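Local coordinates for branched-chain phosphotransacylase (Enterococcus faecalis, PDB 1YCO), which probably transfers acyl groups, likely branched-chain ones, as a phosphotransacylase, at residues A58-A66 with L83-L94. Sequence-based numbering, arbitrary orientation.
Sequences AQEAVSLVA and LLKEMLKSEHQL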
# COMPACT_ATOMS: atom_id res chain seq x y z
N ALA A 58 -25.57 -8.06 20.04
CA ALA A 58 -25.52 -7.98 18.59
C ALA A 58 -26.92 -8.11 17.99
O ALA A 58 -27.33 -7.29 17.17
CB ALA A 58 -24.62 -9.07 18.02
N GLN A 59 -27.65 -9.13 18.41
CA GLN A 59 -28.99 -9.34 17.86
C GLN A 59 -29.89 -8.14 18.07
O GLN A 59 -30.63 -7.76 17.17
CB GLN A 59 -29.63 -10.58 18.49
CG GLN A 59 -30.91 -11.02 17.77
CD GLN A 59 -32.16 -10.31 18.28
OE1 GLN A 59 -33.19 -10.27 17.59
NE2 GLN A 59 -32.08 -9.76 19.49
N GLU A 60 -29.80 -7.53 19.25
CA GLU A 60 -30.62 -6.38 19.56
C GLU A 60 -30.19 -5.10 18.83
O GLU A 60 -31.03 -4.27 18.47
CB GLU A 60 -30.64 -6.17 21.07
CG GLU A 60 -31.39 -7.30 21.78
CD GLU A 60 -31.73 -6.97 23.22
OE1 GLU A 60 -30.82 -6.98 24.07
OE2 GLU A 60 -32.93 -6.69 23.49
N ALA A 61 -28.89 -4.96 18.60
CA ALA A 61 -28.34 -3.81 17.88
C ALA A 61 -28.77 -3.86 16.41
O ALA A 61 -29.25 -2.87 15.85
CB ALA A 61 -26.82 -3.81 17.97
N VAL A 62 -28.58 -5.03 15.80
CA VAL A 62 -28.91 -5.27 14.40
C VAL A 62 -30.42 -5.19 14.18
O VAL A 62 -30.87 -4.81 13.10
CB VAL A 62 -28.43 -6.67 13.94
CG1 VAL A 62 -28.83 -6.91 12.50
CG2 VAL A 62 -26.92 -6.77 14.11
N SER A 63 -31.19 -5.55 15.20
CA SER A 63 -32.64 -5.52 15.09
C SER A 63 -33.15 -4.09 14.91
O SER A 63 -34.01 -3.82 14.06
CB SER A 63 -33.27 -6.11 16.35
OG SER A 63 -34.34 -5.28 16.81
N LEU A 64 -32.61 -3.19 15.72
CA LEU A 64 -32.99 -1.78 15.69
C LEU A 64 -32.74 -1.16 14.30
O LEU A 64 -33.40 -0.20 13.91
CB LEU A 64 -32.19 -1.01 16.74
CG LEU A 64 -32.79 0.31 17.22
CD1 LEU A 64 -34.08 0.01 17.97
CD2 LEU A 64 -31.79 1.01 18.15
N VAL A 65 -31.79 -1.74 13.56
CA VAL A 65 -31.45 -1.27 12.22
C VAL A 65 -32.32 -1.99 11.18
O VAL A 65 -32.65 -1.41 10.15
CB VAL A 65 -29.94 -1.51 11.89
CG1 VAL A 65 -29.70 -1.44 10.39
CG2 VAL A 65 -29.07 -0.45 12.59
N ALA A 66 -32.68 -3.24 11.47
CA ALA A 66 -33.51 -4.04 10.58
C ALA A 66 -34.58 -3.17 9.91
O ALA A 66 -34.93 -3.38 8.75
CB ALA A 66 -34.17 -5.18 11.35
N LEU A 83 -21.19 -9.96 15.36
CA LEU A 83 -22.10 -8.95 14.81
C LEU A 83 -22.35 -9.17 13.33
O LEU A 83 -23.48 -9.06 12.86
CB LEU A 83 -21.51 -7.54 15.01
CG LEU A 83 -22.24 -6.36 14.34
CD1 LEU A 83 -23.58 -6.13 15.03
CD2 LEU A 83 -21.39 -5.12 14.45
N LEU A 84 -21.29 -9.48 12.60
CA LEU A 84 -21.38 -9.69 11.16
C LEU A 84 -22.33 -10.84 10.85
O LEU A 84 -23.26 -10.70 10.06
CB LEU A 84 -20.00 -9.98 10.58
CG LEU A 84 -19.84 -9.71 9.09
CD1 LEU A 84 -20.07 -8.22 8.81
CD2 LEU A 84 -18.44 -10.12 8.64
N LYS A 85 -22.09 -11.99 11.49
CA LYS A 85 -22.94 -13.15 11.28
C LYS A 85 -24.37 -12.77 11.69
O LYS A 85 -25.35 -13.27 11.12
CB LYS A 85 -22.47 -14.34 12.13
CG LYS A 85 -23.33 -15.60 11.94
CD LYS A 85 -23.32 -16.49 13.18
CE LYS A 85 -21.93 -17.03 13.50
NZ LYS A 85 -21.96 -17.86 14.75
N GLU A 86 -24.46 -11.89 12.67
CA GLU A 86 -25.73 -11.42 13.18
C GLU A 86 -26.53 -10.58 12.18
O GLU A 86 -27.73 -10.79 12.00
CB GLU A 86 -25.52 -10.63 14.48
CG GLU A 86 -26.14 -11.28 15.70
CD GLU A 86 -27.65 -11.35 15.59
OE1 GLU A 86 -28.26 -12.27 16.19
OE2 GLU A 86 -28.23 -10.47 14.91
N MET A 87 -25.86 -9.63 11.52
CA MET A 87 -26.54 -8.76 10.55
C MET A 87 -26.79 -9.44 9.20
O MET A 87 -27.54 -8.93 8.38
CB MET A 87 -25.73 -7.47 10.36
CG MET A 87 -24.23 -7.68 10.15
SD MET A 87 -23.24 -6.14 10.21
CE MET A 87 -23.57 -5.48 8.55
N LEU A 88 -26.19 -10.61 8.99
CA LEU A 88 -26.38 -11.35 7.75
C LEU A 88 -27.44 -12.46 7.84
O LEU A 88 -27.49 -13.34 6.98
CB LEU A 88 -25.05 -11.96 7.28
CG LEU A 88 -24.05 -11.00 6.60
CD1 LEU A 88 -22.78 -11.74 6.24
CD2 LEU A 88 -24.68 -10.40 5.33
N LYS A 89 -28.28 -12.42 8.87
CA LYS A 89 -29.34 -13.43 9.01
C LYS A 89 -30.59 -13.02 8.22
O LYS A 89 -30.97 -11.85 8.21
CB LYS A 89 -29.71 -13.64 10.48
CG LYS A 89 -28.69 -14.41 11.28
CD LYS A 89 -29.19 -14.68 12.70
CE LYS A 89 -28.14 -15.43 13.52
NZ LYS A 89 -28.56 -15.60 14.95
N SER A 90 -31.22 -14.00 7.58
CA SER A 90 -32.42 -13.75 6.78
C SER A 90 -33.55 -13.03 7.53
O SER A 90 -34.27 -12.24 6.93
CB SER A 90 -32.96 -15.08 6.23
OG SER A 90 -31.98 -15.76 5.47
N GLU A 91 -33.69 -13.31 8.82
CA GLU A 91 -34.74 -12.69 9.63
C GLU A 91 -34.70 -11.16 9.58
O GLU A 91 -35.73 -10.51 9.67
CB GLU A 91 -34.64 -13.17 11.10
CG GLU A 91 -33.37 -12.69 11.85
CD GLU A 91 -33.27 -13.19 13.30
OE1 GLU A 91 -32.98 -14.39 13.52
OE2 GLU A 91 -33.47 -12.37 14.23
N HIS A 92 -33.50 -10.61 9.43
CA HIS A 92 -33.31 -9.16 9.39
C HIS A 92 -33.44 -8.52 8.01
O HIS A 92 -33.94 -7.41 7.89
CB HIS A 92 -31.96 -8.80 9.99
CG HIS A 92 -31.81 -9.20 11.42
ND1 HIS A 92 -32.69 -8.79 12.40
CD2 HIS A 92 -30.86 -9.93 12.05
CE1 HIS A 92 -32.29 -9.25 13.57
NE2 HIS A 92 -31.18 -9.95 13.39
N GLN A 93 -32.96 -9.22 6.99
CA GLN A 93 -33.03 -8.72 5.61
C GLN A 93 -32.33 -7.38 5.38
O GLN A 93 -32.79 -6.57 4.58
CB GLN A 93 -34.49 -8.60 5.19
CG GLN A 93 -35.37 -9.74 5.65
CD GLN A 93 -36.78 -9.65 5.10
OE1 GLN A 93 -37.05 -10.07 3.98
NE2 GLN A 93 -37.69 -9.09 5.89
N LEU A 94 -31.21 -7.14 6.06
CA LEU A 94 -30.48 -5.88 5.90
C LEU A 94 -29.77 -5.73 4.56
O LEU A 94 -29.87 -4.68 3.90
CB LEU A 94 -29.47 -5.69 7.03
CG LEU A 94 -30.05 -5.25 8.37
CD1 LEU A 94 -28.91 -5.08 9.36
CD2 LEU A 94 -30.82 -3.95 8.20
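Val62 meets Leu83, Met87, His92 and Leu94 where helix 54-66 packs beside helix 80-87 on one side of the five-stranded parallel sheet (strand order 3-2-1-4-5) of a Rossmann-like alpha/beta domain, the axes of 58-66 and 83-87 inclined at 44°. Its branched side chain serves two neighbourhoods: CG2 touches Leu83 CD1 at 3.5 Å, while CG1, anti to the backbone N (chi1 178°), lies 3.5 Å from Met87 CA and 3.6 Å from Leu94 CD1, and also over one face of the His92 imidazole. This CH-pi contact puts Val62 CG1 3.9 Å from the ring centroid, and Glu91 CG covers the opposite face, so the flat ring is sandwiched between aliphatic carbons. Leu94 spreads its branched end against Val65 and Ala66 of helix 54-66, with CD2 3.5 Å from Val65 CG1. The small Ala58 lets the helices come close, its CB 3.5 Å from Glu86 CG. Met87 and Val65 both also lean on Leu73 of strand 72-75, joining this layer to the sheet.

The buried Glu86 carboxylate lies against CA and CB of Gln59, OE1 3.2 Å from Gln59 CB, its plane nearly perpendicular to the Gln59 amide. Lys89 forms a salt bridge to it, which probably offsets the buried charge. The same carboxylate may help orient the imidazole through a weak, bent hydrogen bond, His92 NE2 to Glu86 OE2, 3.4 Å long with an angle of 137° at the hydrogen.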